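Local coordinates for attaching and effacing protein, pathogenesis factor (Escherichia coli, PDB 4E9L) that serves as an Escherichia coli adhesin of the intimin/invasin family, probably holding bacteria to host surfaces through a rod of immunoglobulin-like domains, at residues A[96-101]-A[167-172]; A[109-114]-A[154-159]; A[292-297]-A[318-323]; A[306-311]-A[391-396]; A[84-89]-A[115-120]. All coordinates share one frame; numbering follows the deposited sequence.

The five contacts lie along an elongated row of immunoglobulin-like domains, and none borders a ligand. Interactions 1 and 2 share one domain, their centres 7 Å apart: interaction 2 pairs two strands of one sheet, and interaction 1 packs that sheet on its partner. Interaction 5 adjoins interaction 2 at the end of the same domain, where Leu-89 CD1 lies 3.6 Å from Trp-113 CZ2. Interactions 3 and 4 belong to the last domain of the chain, with centres 26 Å apart. Interaction 3 resembles interaction 5, an aspartate receiving a glycine N-H in both, although their centres are 86 Å apart. Interactions 4 and 5 lie farthest apart, their centres 110 Å from each other.

Interaction 1: A[96-101]-A[167-172]; sequences ITLNPD and LDVMPK
The pyrrolidine ring of Pro-171 meets Ile-96 at one ring atom, CD, and no aromatic ring enters the contact between 96-101 and 167-172. Ile-96 reaches this atom tip to tip with its two outer methyls, CD1 at 3.7 Å and CG2 at 3.8 Å from Pro-171 CD. Elsewhere on the ring, Pro-171 CB is covered by the indole of Trp-113, with 3.5 Å to Trp-113 CD2; the proline thus has an aliphatic neighbour at CD and an aromatic one at CB. The flat carbonyl of Val-169 is touched by a methyl, Ile-96 CG2 lying 3.6 Å from Val-169 O.

Ile-96 carries CG1 anti to its backbone N (chi1 -179°), and from there CD1 extends to Val-169 CG1 at 3.8 Å, the two side chains crossing at about a right angle. The other branch of the valine serves Leu-98. Both leucine methyls close on Val-169 CG2, with CD1 and CD2 each 3.7 Å from it, so that one methyl sits against the fork of the leucine. No hydrogen bond joins the segments; the contact rests on van der Waals packing of buried side chains, with methyls also lying against backbone carbonyls.

The two strands approach to 7.8 Å between axes, too far for backbone pairing, and run at 139° to each other, as expected for facing sheets of an immunoglobulin-like sandwich. Strand 95-99 borders one sheet beside strand 108-114, whereas 165-173 lies in the opposing sheet between 132-134 and 183-187. Ala-183 and Val-185 of the latter also pack against Leu-98.

Interaction 2: A[109-114]-A[154-159]; sequences VTAIWT and WTAQIS
Val-109 and Ile-158 exchange two backbone hydrogen bonds, and the same reciprocal pattern returns at Ala-111 with Ala-156 and at Trp-113 with Trp-154. These three hydrogen-bonded pairs of the antiparallel ladder satisfy every N-H and C=O of their six residues. In the middle pair, Ala-111 N lies 2.8 Å from Ala-156 O. The return bond is slightly longer, with Ala-156 N at 3.0 Å from Ala-111 O. The intervening residues turn their polar backbone atoms outward to the flanking strands: Thr-110 and Ile-112 pair with Asn-99 and Thr-97, while Thr-155 and Gln-157 pair with Thr-147 and Ser-144. Across the ladder itself, Ala-111 O also receives the CA-H of Thr-155, at 3.3 Å from Thr-155 CA.

On the face of Thr-110 and Gln-157 the one side-chain bond forms. Thr-110 OG1 donates to Gln-157 OE1 at 2.7 Å, coming in 16° from the amide plane. As a non-hydrogen-bonded pair the two side chains run side by side, and a bend at chi2 (-60°) turns Gln-157 CD back toward the neighbouring strand.

The other face is apolar. Val-109 CG1 rests 3.7 Å from Ile-158 CB, and Trp-113 CE3 lies equally far, 3.7 Å, from Trp-154 CB. The two indoles are oblique, their planes 35° apart. Their N-H groups find partners outside the pair, Trp-113 NE1 on Ala-178 O and Trp-154 NE1 on Val-123 O. Aromatic surface can therefore be buried in the sandwich interior with both indole N-H groups satisfied, while the hydroxyl and amide pair lies on the more exposed side of the sheet.

Interaction 3: A[292-297]-A[318-323]; sequences GEMSSA and FTMKDA
Met-294 and Met-320 cross at about a right angle, the methyl of the first lying against the thioether of the second. Met-294 CE stands 3.6 Å from Met-320 SD, and Met-294 CB lies 3.8 Å from the same sulfur, both facing it from one side. Bends at chi2 and chi3 (55°) of Met-294 fold CE back toward this sulfur. The same methyl then reaches the ring of Phe-318 near the ring plane, at the edge, 3.8 Å from Phe-318 CZ. Met-320 CG, anti to its backbone N (chi1 174°), also lies against Met-294 CE.

The segment 292-297 is part of the connection that leads from the preceding immunoglobulin-like domain into strand 300-303 of the last one, and Asp-322 lies at the turn following strand 313-319. Asp-322 OD1 accepts from Tyr-324 N, which makes an Asx turn, and from Asn-326 N as well. The other oxygen faces the connection: Gly-292 N donates to Asp-322 OD2 at 2.7 Å, using the lone pair directed away from OD1. One carboxylate thus ties the turn to the incoming chain.

Farther along, Ser-295 N donates to Lys-321 O at 2.9 Å in the carbonyl plane, with an N-H...O angle of 170°. CB of Ser-295 rests on the peptide after Asp-322, 3.5 Å from Asp-322 C, while its OG accepts from Asn-298 N. A water completes the polar side, donating to Glu-293 O and accepting from Ala-323 N, 2.9 Å away.

Interaction 4: A[306-311]-A[391-396]; sequences KTPTVK and LVLNVA
Backbone pairing in parallel sense joins 306-311, a connection between strands 300-303 and 313-319, to strand 391-395 and the residue after it, at the far end of the last domain. Lys-306 O accepts from Asn-394 N at 3.0 Å, Pro-308 O from Ala-396 N at 2.9 Å, and Val-310 N donates to Ala-396 O, also at 2.9 Å. Two bonds thus run from 391-396 and one returns; Pro-308 has no N-H to give, and Thr-307 CA lies 3.2 Å from Asn-394 O instead. Ala-396 is held through both its N-H and its C=O. The touching parts run in the same general direction, 45° apart.

Lys-306 O has a second donor, a water that is itself bound by Asn-394 ND2 at 2.8 Å, so the exposed amide shares this carbonyl with its own backbone N-H through solvent.

The closest apolar pair is Val-310 with Val-395, whose CG1 methyls lie 3.7 Å apart. Val-395 carries this methyl anti to its backbone N (chi1 -171°), and the same CG1 lies 3.4 Å from Pro-308 O. Leu-368 packs on both Pro-308 and Val-395, and on the other edge of strand 391-395 the backbone pairs with strand 373-381. The run of 306-311, not itself a regular strand, alongside the last strand recalls the parallel A' and G edges of immunoglobulin-like sandwiches.

Interaction 5: A[84-89]-A[115-120]; sequences FVAGPL and AKDAND
Asp-117 uses its two carboxylate oxygens in unlike ways, one for Gly-87 across the contact and one for its own turn. Gly-87 N donates to Asp-117 OD2 at 2.8 Å with an N-H...O angle of 161°, meeting the lone pair that faces away from OD1. Asp-117 OD1 instead accepts from Asn-119 N, 2.9 Å away and well above the carboxylate plane, which defines an Asx turn; Asn-121 N is a further donor to it. The Asx turn coincides with a type I beta turn from Asp-117 to Asp-120, closed by the bond from Asp-120 N to Asp-117 O.

This loop follows strand 108-114 of an immunoglobulin-like domain, and 84-89, at the start of the modelled chain, is the approach to that domain's first strand, 95-99. Aspartate and glycine therefore hold the entering chain to the end of the sandwich. The carboxylate comes within reach because chi1 (68°) sets Asp-117 CG between its backbone N and carbonyl carbon. Its CB touches the entering backbone too, 3.4 Å from Pro-88 O, while Ala-86 CB lies 3.6 Å from OD2 of Asp-117.

Toward the domain interior the contact turns apolar. Leu-89, its CG anti to the backbone N, extends CD1 to Ala-115 CB at 3.5 Å. Ala-115 CB in turn touches Trp-154. At the outer side a water joins the segments, donating to Pro-88 O at 2.7 Å and accepting from Ala-118 N at 2.9 Å.

Interaction 1: A[96-101]-A[167-172]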
# COMPACT_ATOMS: atom_id res chain seq x y z
N ILE A 96 -39.87 -14.58 -0.17
CA ILE A 96 -39.10 -14.57 1.06
C ILE A 96 -38.34 -13.25 1.20
O ILE A 96 -37.74 -12.77 0.23
CB ILE A 96 -38.19 -15.84 1.23
CG1 ILE A 96 -37.41 -15.78 2.57
CG2 ILE A 96 -37.26 -16.04 -0.01
CD1 ILE A 96 -36.83 -17.04 3.08
N THR A 97 -38.33 -12.72 2.43
CA THR A 97 -37.62 -11.50 2.81
C THR A 97 -36.69 -11.80 3.99
O THR A 97 -37.05 -12.57 4.89
CB THR A 97 -38.67 -10.39 3.13
OG1 THR A 97 -39.29 -10.00 1.90
CG2 THR A 97 -38.09 -9.14 3.79
N LEU A 98 -35.52 -11.15 4.00
CA LEU A 98 -34.58 -11.16 5.13
C LEU A 98 -34.54 -9.78 5.73
O LEU A 98 -34.39 -8.79 5.00
CB LEU A 98 -33.16 -11.59 4.72
CG LEU A 98 -33.01 -13.04 4.30
CD1 LEU A 98 -31.69 -13.22 3.54
CD2 LEU A 98 -33.08 -13.98 5.53
N ASN A 99 -34.66 -9.70 7.06
CA ASN A 99 -34.65 -8.41 7.76
C ASN A 99 -33.71 -8.37 8.96
O ASN A 99 -33.82 -9.24 9.82
CB ASN A 99 -36.07 -8.03 8.17
CG ASN A 99 -36.20 -6.58 8.55
OD1 ASN A 99 -35.75 -5.69 7.83
ND2 ASN A 99 -36.73 -6.32 9.73
N PRO A 100 -32.80 -7.36 9.07
CA PRO A 100 -32.56 -6.26 8.10
C PRO A 100 -31.57 -6.68 7.02
O PRO A 100 -30.92 -7.73 7.14
CB PRO A 100 -31.91 -5.18 8.98
CG PRO A 100 -31.05 -6.02 9.95
CD PRO A 100 -31.88 -7.27 10.23
N ASP A 101 -31.36 -5.81 6.04
CA ASP A 101 -30.29 -6.00 5.09
C ASP A 101 -29.04 -5.48 5.85
O ASP A 101 -29.18 -4.76 6.85
CB ASP A 101 -30.56 -5.25 3.78
CG ASP A 101 -29.45 -5.36 2.74
OD1 ASP A 101 -28.64 -6.33 2.84
OD2 ASP A 101 -29.36 -4.47 1.87
N LEU A 167 -25.45 -13.89 1.86
CA LEU A 167 -26.28 -14.93 2.48
C LEU A 167 -27.55 -15.01 1.62
O LEU A 167 -28.23 -14.00 1.42
CB LEU A 167 -26.63 -14.64 3.94
CG LEU A 167 -27.58 -15.67 4.58
CD1 LEU A 167 -26.83 -16.98 4.92
CD2 LEU A 167 -28.24 -15.11 5.83
N ASP A 168 -27.82 -16.18 1.04
CA ASP A 168 -29.00 -16.46 0.22
C ASP A 168 -29.87 -17.42 1.00
O ASP A 168 -29.36 -18.43 1.50
CB ASP A 168 -28.59 -17.11 -1.11
CG ASP A 168 -27.84 -16.22 -2.08
OD1 ASP A 168 -27.48 -15.09 -1.69
OD2 ASP A 168 -27.61 -16.67 -3.24
N VAL A 169 -31.14 -17.10 1.17
CA VAL A 169 -32.08 -17.94 1.92
C VAL A 169 -33.28 -18.29 1.04
O VAL A 169 -33.92 -17.40 0.47
CB VAL A 169 -32.50 -17.30 3.28
CG1 VAL A 169 -33.38 -18.24 4.11
CG2 VAL A 169 -31.28 -16.86 4.10
N MET A 170 -33.57 -19.59 0.93
CA MET A 170 -34.71 -20.09 0.17
C MET A 170 -35.52 -21.07 1.05
O MET A 170 -34.94 -22.04 1.57
CB MET A 170 -34.21 -20.76 -1.15
CG MET A 170 -35.27 -21.59 -1.91
SD MET A 170 -36.61 -20.60 -2.67
CE MET A 170 -35.77 -19.96 -4.14
N PRO A 171 -36.85 -20.86 1.24
CA PRO A 171 -37.63 -21.89 1.94
C PRO A 171 -37.83 -23.08 0.99
O PRO A 171 -37.80 -22.91 -0.25
CB PRO A 171 -38.96 -21.20 2.24
CG PRO A 171 -39.11 -20.20 1.14
CD PRO A 171 -37.73 -19.79 0.70
N LYS A 172 -37.96 -24.27 1.57
CA LYS A 172 -38.12 -25.50 0.82
C LYS A 172 -39.21 -26.39 1.43
O LYS A 172 -39.45 -26.35 2.64
CB LYS A 172 -36.78 -26.25 0.68
CG LYS A 172 -35.73 -25.46 -0.18
CD LYS A 172 -34.57 -26.31 -0.61
CE LYS A 172 -33.68 -25.58 -1.58
NZ LYS A 172 -32.31 -26.16 -1.61

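Interaction 2: A[109-114]-A[154-159]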
# COMPACT_ATOMS: atom_id res chain seq x y z
N VAL A 109 -30.47 -12.37 11.84
CA VAL A 109 -31.28 -11.86 10.73
C VAL A 109 -32.61 -12.64 10.72
O VAL A 109 -32.62 -13.84 11.05
CB VAL A 109 -30.51 -11.84 9.37
CG1 VAL A 109 -30.06 -13.24 8.94
CG2 VAL A 109 -31.30 -11.15 8.26
N THR A 110 -33.73 -11.96 10.44
CA THR A 110 -35.02 -12.66 10.46
C THR A 110 -35.41 -13.02 9.04
O THR A 110 -35.28 -12.19 8.16
CB THR A 110 -36.09 -11.80 11.15
OG1 THR A 110 -35.63 -11.45 12.46
CG2 THR A 110 -37.45 -12.53 11.25
N ALA A 111 -35.90 -14.25 8.82
CA ALA A 111 -36.41 -14.69 7.52
C ALA A 111 -37.92 -14.67 7.61
O ALA A 111 -38.48 -15.23 8.55
CB ALA A 111 -35.92 -16.10 7.20
N ILE A 112 -38.58 -14.02 6.65
CA ILE A 112 -40.03 -13.91 6.58
C ILE A 112 -40.47 -14.47 5.23
O ILE A 112 -40.25 -13.86 4.19
CB ILE A 112 -40.60 -12.48 6.81
CG1 ILE A 112 -39.95 -11.77 8.04
CG2 ILE A 112 -42.14 -12.56 6.96
CD1 ILE A 112 -38.87 -10.71 7.63
N TRP A 113 -41.08 -15.64 5.27
CA TRP A 113 -41.56 -16.33 4.09
C TRP A 113 -43.07 -16.15 3.99
O TRP A 113 -43.82 -16.46 4.93
CB TRP A 113 -41.17 -17.81 4.21
CG TRP A 113 -41.81 -18.78 3.26
CD1 TRP A 113 -42.16 -18.57 1.95
CD2 TRP A 113 -42.06 -20.16 3.53
NE1 TRP A 113 -42.65 -19.73 1.40
CE2 TRP A 113 -42.60 -20.73 2.35
CE3 TRP A 113 -41.82 -20.99 4.63
CZ2 TRP A 113 -43.00 -22.06 2.29
CZ3 TRP A 113 -42.17 -22.33 4.55
CH2 TRP A 113 -42.72 -22.86 3.37
N THR A 114 -43.52 -15.65 2.85
CA THR A 114 -44.92 -15.41 2.55
C THR A 114 -45.34 -16.55 1.63
O THR A 114 -44.84 -16.64 0.51
CB THR A 114 -45.12 -14.02 1.94
OG1 THR A 114 -44.60 -13.06 2.84
CG2 THR A 114 -46.59 -13.71 1.65
N TRP A 154 -44.54 -17.01 7.62
CA TRP A 154 -43.76 -17.98 8.35
C TRP A 154 -42.45 -17.28 8.70
O TRP A 154 -41.83 -16.65 7.83
CB TRP A 154 -43.50 -19.18 7.45
CG TRP A 154 -44.75 -19.93 7.10
CD1 TRP A 154 -45.71 -19.57 6.19
CD2 TRP A 154 -45.16 -21.19 7.64
NE1 TRP A 154 -46.70 -20.52 6.15
CE2 TRP A 154 -46.36 -21.55 7.00
CE3 TRP A 154 -44.59 -22.08 8.57
CZ2 TRP A 154 -47.04 -22.74 7.29
CZ3 TRP A 154 -45.25 -23.26 8.85
CH2 TRP A 154 -46.46 -23.58 8.21
N THR A 155 -42.04 -17.33 9.97
CA THR A 155 -40.82 -16.61 10.36
C THR A 155 -39.77 -17.54 10.96
O THR A 155 -40.13 -18.46 11.68
CB THR A 155 -41.17 -15.47 11.36
OG1 THR A 155 -41.89 -16.02 12.44
CG2 THR A 155 -42.01 -14.35 10.75
N ALA A 156 -38.48 -17.31 10.65
CA ALA A 156 -37.36 -18.07 11.24
C ALA A 156 -36.25 -17.11 11.59
O ALA A 156 -36.06 -16.11 10.90
CB ALA A 156 -36.86 -19.15 10.29
N GLN A 157 -35.52 -17.40 12.67
CA GLN A 157 -34.41 -16.55 13.08
C GLN A 157 -33.11 -17.21 12.68
O GLN A 157 -32.92 -18.40 12.95
CB GLN A 157 -34.43 -16.30 14.61
CG GLN A 157 -35.69 -15.58 15.13
CD GLN A 157 -35.93 -14.20 14.54
OE1 GLN A 157 -35.01 -13.49 14.13
NE2 GLN A 157 -37.19 -13.79 14.52
N ILE A 158 -32.24 -16.46 12.00
CA ILE A 158 -30.93 -16.99 11.60
C ILE A 158 -29.83 -16.43 12.52
O ILE A 158 -29.71 -15.21 12.65
CB ILE A 158 -30.60 -16.77 10.08
CG1 ILE A 158 -31.61 -17.51 9.17
CG2 ILE A 158 -29.16 -17.26 9.76
CD1 ILE A 158 -31.76 -16.88 7.74
N SER A 159 -29.07 -17.30 13.20
CA SER A 159 -27.92 -16.87 14.02
C SER A 159 -26.75 -16.94 13.06
O SER A 159 -26.46 -18.02 12.54
CB SER A 159 -27.69 -17.83 15.19
OG SER A 159 -28.83 -17.89 16.02

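Interaction 3: A[292-297]-A[318-323]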
# COMPACT_ATOMS: atom_id res chain seq x y z
N GLY A 292 17.94 12.84 -1.35
CA GLY A 292 17.33 12.80 -2.67
C GLY A 292 18.34 12.49 -3.76
O GLY A 292 19.53 12.25 -3.48
N GLU A 293 17.87 12.46 -5.01
CA GLU A 293 18.71 12.27 -6.21
C GLU A 293 19.83 13.33 -6.12
O GLU A 293 19.56 14.47 -5.74
CB GLU A 293 17.86 12.57 -7.46
CG GLU A 293 18.52 12.22 -8.79
CD GLU A 293 17.64 12.31 -10.04
OE1 GLU A 293 16.51 12.84 -9.94
OE2 GLU A 293 18.09 11.85 -11.11
N MET A 294 21.06 12.96 -6.47
CA MET A 294 22.14 13.94 -6.40
C MET A 294 21.90 15.17 -7.29
O MET A 294 21.27 15.09 -8.34
CB MET A 294 23.53 13.31 -6.57
CG MET A 294 23.92 13.02 -7.99
SD MET A 294 24.91 14.36 -8.70
CE MET A 294 26.22 14.49 -7.52
N SER A 295 22.34 16.31 -6.79
CA SER A 295 22.22 17.58 -7.48
C SER A 295 23.64 17.99 -7.88
O SER A 295 24.52 18.18 -7.02
CB SER A 295 21.57 18.62 -6.57
OG SER A 295 21.90 19.95 -6.96
N SER A 296 23.88 18.07 -9.18
CA SER A 296 25.21 18.46 -9.66
C SER A 296 25.51 19.91 -9.26
O SER A 296 26.64 20.20 -8.88
CB SER A 296 25.34 18.24 -11.16
OG SER A 296 24.37 19.02 -11.82
N ALA A 297 24.48 20.78 -9.21
CA ALA A 297 24.62 22.18 -8.78
C ALA A 297 25.10 22.35 -7.32
O ALA A 297 25.84 23.28 -7.02
CB ALA A 297 23.30 22.92 -8.98
N PHE A 318 35.38 14.71 -3.40
CA PHE A 318 34.08 14.86 -4.01
C PHE A 318 33.00 14.94 -2.94
O PHE A 318 32.85 14.00 -2.16
CB PHE A 318 33.84 13.74 -5.04
CG PHE A 318 32.45 13.72 -5.63
CD1 PHE A 318 31.96 14.82 -6.34
CD2 PHE A 318 31.62 12.63 -5.44
CE1 PHE A 318 30.66 14.81 -6.86
CE2 PHE A 318 30.31 12.62 -5.95
CZ PHE A 318 29.84 13.72 -6.65
N THR A 319 32.28 16.10 -2.86
CA THR A 319 31.22 16.33 -1.87
C THR A 319 29.91 16.24 -2.61
O THR A 319 29.68 17.01 -3.54
CB THR A 319 31.40 17.67 -1.16
OG1 THR A 319 32.63 17.62 -0.44
CG2 THR A 319 30.25 18.00 -0.19
N MET A 320 29.08 15.29 -2.23
CA MET A 320 27.84 15.08 -2.94
C MET A 320 26.62 15.46 -2.11
O MET A 320 26.45 14.99 -0.98
CB MET A 320 27.80 13.62 -3.42
CG MET A 320 26.52 13.22 -4.05
SD MET A 320 26.67 11.80 -5.15
CE MET A 320 27.24 10.55 -4.08
N LYS A 321 25.78 16.34 -2.67
CA LYS A 321 24.54 16.75 -2.01
C LYS A 321 23.32 16.58 -2.94
O LYS A 321 23.48 16.58 -4.17
CB LYS A 321 24.65 18.20 -1.55
CG LYS A 321 25.57 18.40 -0.35
CD LYS A 321 25.54 19.85 0.12
CE LYS A 321 26.61 20.15 1.15
NZ LYS A 321 27.92 20.38 0.50
N ASP A 322 22.12 16.53 -2.34
CA ASP A 322 20.84 16.48 -3.08
C ASP A 322 20.34 17.93 -3.32
O ASP A 322 21.06 18.89 -2.99
CB ASP A 322 19.82 15.56 -2.37
CG ASP A 322 19.19 16.07 -1.08
OD1 ASP A 322 19.47 17.22 -0.68
OD2 ASP A 322 18.41 15.31 -0.47
N ALA A 323 19.13 18.10 -3.88
CA ALA A 323 18.55 19.42 -4.19
C ALA A 323 18.24 20.27 -2.97
O ALA A 323 18.07 21.49 -3.09
CB ALA A 323 17.31 19.25 -5.07
O HOH W 1 17.50 15.91 -4.86

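Interaction 4: A[306-311]-A[391-396]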
# COMPACT_ATOMS: atom_id res chain seq x y z
N LYS A 306 46.33 21.97 -7.89
CA LYS A 306 45.77 22.39 -9.18
C LYS A 306 46.78 22.31 -10.34
O LYS A 306 46.37 22.37 -11.50
CB LYS A 306 45.11 23.77 -9.10
CG LYS A 306 45.96 24.88 -8.48
CD LYS A 306 45.18 26.19 -8.34
CE LYS A 306 44.15 26.17 -7.23
NZ LYS A 306 43.35 27.41 -7.21
N THR A 307 48.09 22.17 -10.03
CA THR A 307 49.15 22.08 -11.05
C THR A 307 50.03 20.84 -10.81
O THR A 307 51.23 20.99 -10.56
CB THR A 307 49.99 23.38 -11.12
OG1 THR A 307 50.76 23.49 -9.92
CG2 THR A 307 49.15 24.64 -11.36
N PRO A 308 49.47 19.61 -10.87
CA PRO A 308 50.32 18.43 -10.61
C PRO A 308 51.20 18.12 -11.79
O PRO A 308 50.90 18.52 -12.91
CB PRO A 308 49.29 17.31 -10.38
CG PRO A 308 48.12 17.72 -11.23
CD PRO A 308 48.09 19.22 -11.21
N THR A 309 52.30 17.45 -11.53
CA THR A 309 53.24 17.08 -12.60
C THR A 309 52.73 15.79 -13.24
O THR A 309 52.05 15.00 -12.57
CB THR A 309 54.66 16.95 -11.99
OG1 THR A 309 55.06 18.23 -11.53
CG2 THR A 309 55.70 16.43 -12.99
N VAL A 310 53.04 15.60 -14.54
CA VAL A 310 52.74 14.38 -15.29
C VAL A 310 53.18 13.16 -14.47
O VAL A 310 54.22 13.20 -13.79
CB VAL A 310 53.39 14.34 -16.71
CG1 VAL A 310 52.68 15.31 -17.66
CG2 VAL A 310 54.91 14.62 -16.67
N LYS A 311 52.38 12.11 -14.50
CA LYS A 311 52.63 10.83 -13.82
C LYS A 311 52.75 10.85 -12.29
O LYS A 311 53.22 9.86 -11.70
CB LYS A 311 53.78 10.03 -14.50
CG LYS A 311 53.48 9.60 -15.95
CD LYS A 311 52.21 8.71 -16.08
CE LYS A 311 52.27 7.40 -15.31
NZ LYS A 311 50.94 6.73 -15.25
N LEU A 391 36.29 19.82 -12.87
CA LEU A 391 37.45 20.29 -12.16
C LEU A 391 38.50 20.49 -13.27
O LEU A 391 38.64 19.63 -14.16
CB LEU A 391 37.91 19.22 -11.14
CG LEU A 391 39.34 19.33 -10.60
CD1 LEU A 391 39.56 20.60 -9.81
CD2 LEU A 391 39.68 18.14 -9.76
N VAL A 392 39.16 21.63 -13.28
CA VAL A 392 40.16 21.93 -14.31
C VAL A 392 41.54 21.95 -13.68
O VAL A 392 41.79 22.71 -12.75
CB VAL A 392 39.84 23.23 -15.08
CG1 VAL A 392 40.95 23.58 -16.08
CG2 VAL A 392 38.46 23.16 -15.76
N LEU A 393 42.43 21.10 -14.17
CA LEU A 393 43.81 21.06 -13.70
C LEU A 393 44.75 21.47 -14.84
O LEU A 393 44.42 21.30 -16.02
CB LEU A 393 44.19 19.65 -13.18
CG LEU A 393 43.30 19.02 -12.09
CD1 LEU A 393 43.73 17.57 -11.80
CD2 LEU A 393 43.31 19.84 -10.80
N ASN A 394 45.92 22.03 -14.49
CA ASN A 394 46.94 22.36 -15.49
C ASN A 394 48.13 21.46 -15.20
O ASN A 394 48.89 21.70 -14.26
CB ASN A 394 47.29 23.85 -15.43
CG ASN A 394 46.16 24.68 -16.01
OD1 ASN A 394 45.93 24.70 -17.23
ND2 ASN A 394 45.38 25.31 -15.16
N VAL A 395 48.25 20.35 -15.95
CA VAL A 395 49.29 19.35 -15.69
C VAL A 395 50.64 19.85 -16.20
O VAL A 395 50.76 20.18 -17.37
CB VAL A 395 48.91 17.94 -16.23
CG1 VAL A 395 49.90 16.88 -15.76
CG2 VAL A 395 47.49 17.56 -15.79
N ALA A 396 51.65 19.89 -15.30
CA ALA A 396 53.01 20.35 -15.57
C ALA A 396 53.85 19.24 -16.21
O ALA A 396 53.74 18.10 -15.80
CB ALA A 396 53.65 20.82 -14.26
O HOH W 2 45.96 24.89 -12.46

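Interaction 5: A[84-89]-A[115-120]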
# COMPACT_ATOMS: atom_id res chain seq x y z
N PHE A 84 -62.32 -20.11 4.07
CA PHE A 84 -62.19 -21.30 3.22
C PHE A 84 -60.75 -21.85 3.21
O PHE A 84 -59.80 -21.11 3.51
CB PHE A 84 -62.65 -21.00 1.78
CG PHE A 84 -61.93 -19.83 1.14
CD1 PHE A 84 -62.49 -18.55 1.16
CD2 PHE A 84 -60.70 -20.00 0.52
CE1 PHE A 84 -61.83 -17.47 0.58
CE2 PHE A 84 -60.03 -18.91 -0.05
CZ PHE A 84 -60.60 -17.66 -0.02
N VAL A 85 -60.60 -23.12 2.80
CA VAL A 85 -59.32 -23.82 2.69
C VAL A 85 -58.59 -23.42 1.38
O VAL A 85 -59.18 -23.50 0.30
CB VAL A 85 -59.52 -25.35 2.86
CG1 VAL A 85 -58.32 -26.14 2.34
CG2 VAL A 85 -59.81 -25.69 4.32
N ALA A 86 -57.32 -22.97 1.51
CA ALA A 86 -56.49 -22.56 0.37
C ALA A 86 -56.00 -23.78 -0.42
O ALA A 86 -56.04 -24.90 0.10
CB ALA A 86 -55.30 -21.75 0.87
N GLY A 87 -55.56 -23.56 -1.66
CA GLY A 87 -55.03 -24.61 -2.52
C GLY A 87 -53.60 -24.97 -2.13
O GLY A 87 -53.08 -24.47 -1.12
N PRO A 88 -52.91 -25.84 -2.90
CA PRO A 88 -51.52 -26.17 -2.54
C PRO A 88 -50.57 -24.98 -2.69
O PRO A 88 -50.82 -24.07 -3.50
CB PRO A 88 -51.15 -27.34 -3.45
CG PRO A 88 -52.23 -27.47 -4.45
CD PRO A 88 -53.36 -26.54 -4.13
N LEU A 89 -49.47 -24.98 -1.91
CA LEU A 89 -48.48 -23.90 -2.02
C LEU A 89 -48.02 -23.79 -3.47
O LEU A 89 -47.74 -24.81 -4.13
CB LEU A 89 -47.25 -24.15 -1.13
CG LEU A 89 -46.20 -23.05 -1.17
CD1 LEU A 89 -45.91 -22.52 0.16
CD2 LEU A 89 -44.94 -23.52 -1.85
N ALA A 115 -46.17 -17.45 2.13
CA ALA A 115 -46.61 -18.66 1.44
C ALA A 115 -48.02 -18.48 0.91
O ALA A 115 -48.95 -18.19 1.68
CB ALA A 115 -46.54 -19.84 2.39
N LYS A 116 -48.18 -18.64 -0.40
CA LYS A 116 -49.48 -18.45 -1.06
C LYS A 116 -49.75 -19.55 -2.06
O LYS A 116 -48.82 -20.17 -2.58
CB LYS A 116 -49.50 -17.10 -1.82
CG LYS A 116 -49.38 -15.85 -0.97
CD LYS A 116 -49.55 -14.58 -1.84
CE LYS A 116 -49.04 -13.33 -1.17
NZ LYS A 116 -49.39 -12.11 -1.98
N ASP A 117 -51.04 -19.75 -2.39
CA ASP A 117 -51.45 -20.69 -3.42
C ASP A 117 -51.54 -19.90 -4.73
O ASP A 117 -51.25 -18.69 -4.72
CB ASP A 117 -52.78 -21.37 -3.03
CG ASP A 117 -54.03 -20.49 -3.02
OD1 ASP A 117 -53.93 -19.29 -3.38
OD2 ASP A 117 -55.10 -21.01 -2.65
N ALA A 118 -51.97 -20.54 -5.84
CA ALA A 118 -52.07 -19.83 -7.12
C ALA A 118 -53.13 -18.71 -7.18
O ALA A 118 -53.08 -17.89 -8.09
CB ALA A 118 -52.24 -20.80 -8.28
N ASN A 119 -54.07 -18.65 -6.21
CA ASN A 119 -55.07 -17.57 -6.13
C ASN A 119 -54.63 -16.48 -5.15
O ASN A 119 -55.42 -15.62 -4.81
CB ASN A 119 -56.46 -18.12 -5.72
CG ASN A 119 -57.34 -18.56 -6.87
OD1 ASN A 119 -58.09 -19.54 -6.78
ND2 ASN A 119 -57.34 -17.81 -7.95
N ASP A 120 -53.35 -16.52 -4.68
CA ASP A 120 -52.78 -15.52 -3.76
C ASP A 120 -53.39 -15.55 -2.35
O ASP A 120 -53.26 -14.58 -1.58
CB ASP A 120 -52.80 -14.10 -4.39
CG ASP A 120 -51.97 -14.02 -5.66
OD1 ASP A 120 -50.81 -14.42 -5.62
OD2 ASP A 120 -52.50 -13.52 -6.68
O HOH W 3 -52.14 -23.40 -5.73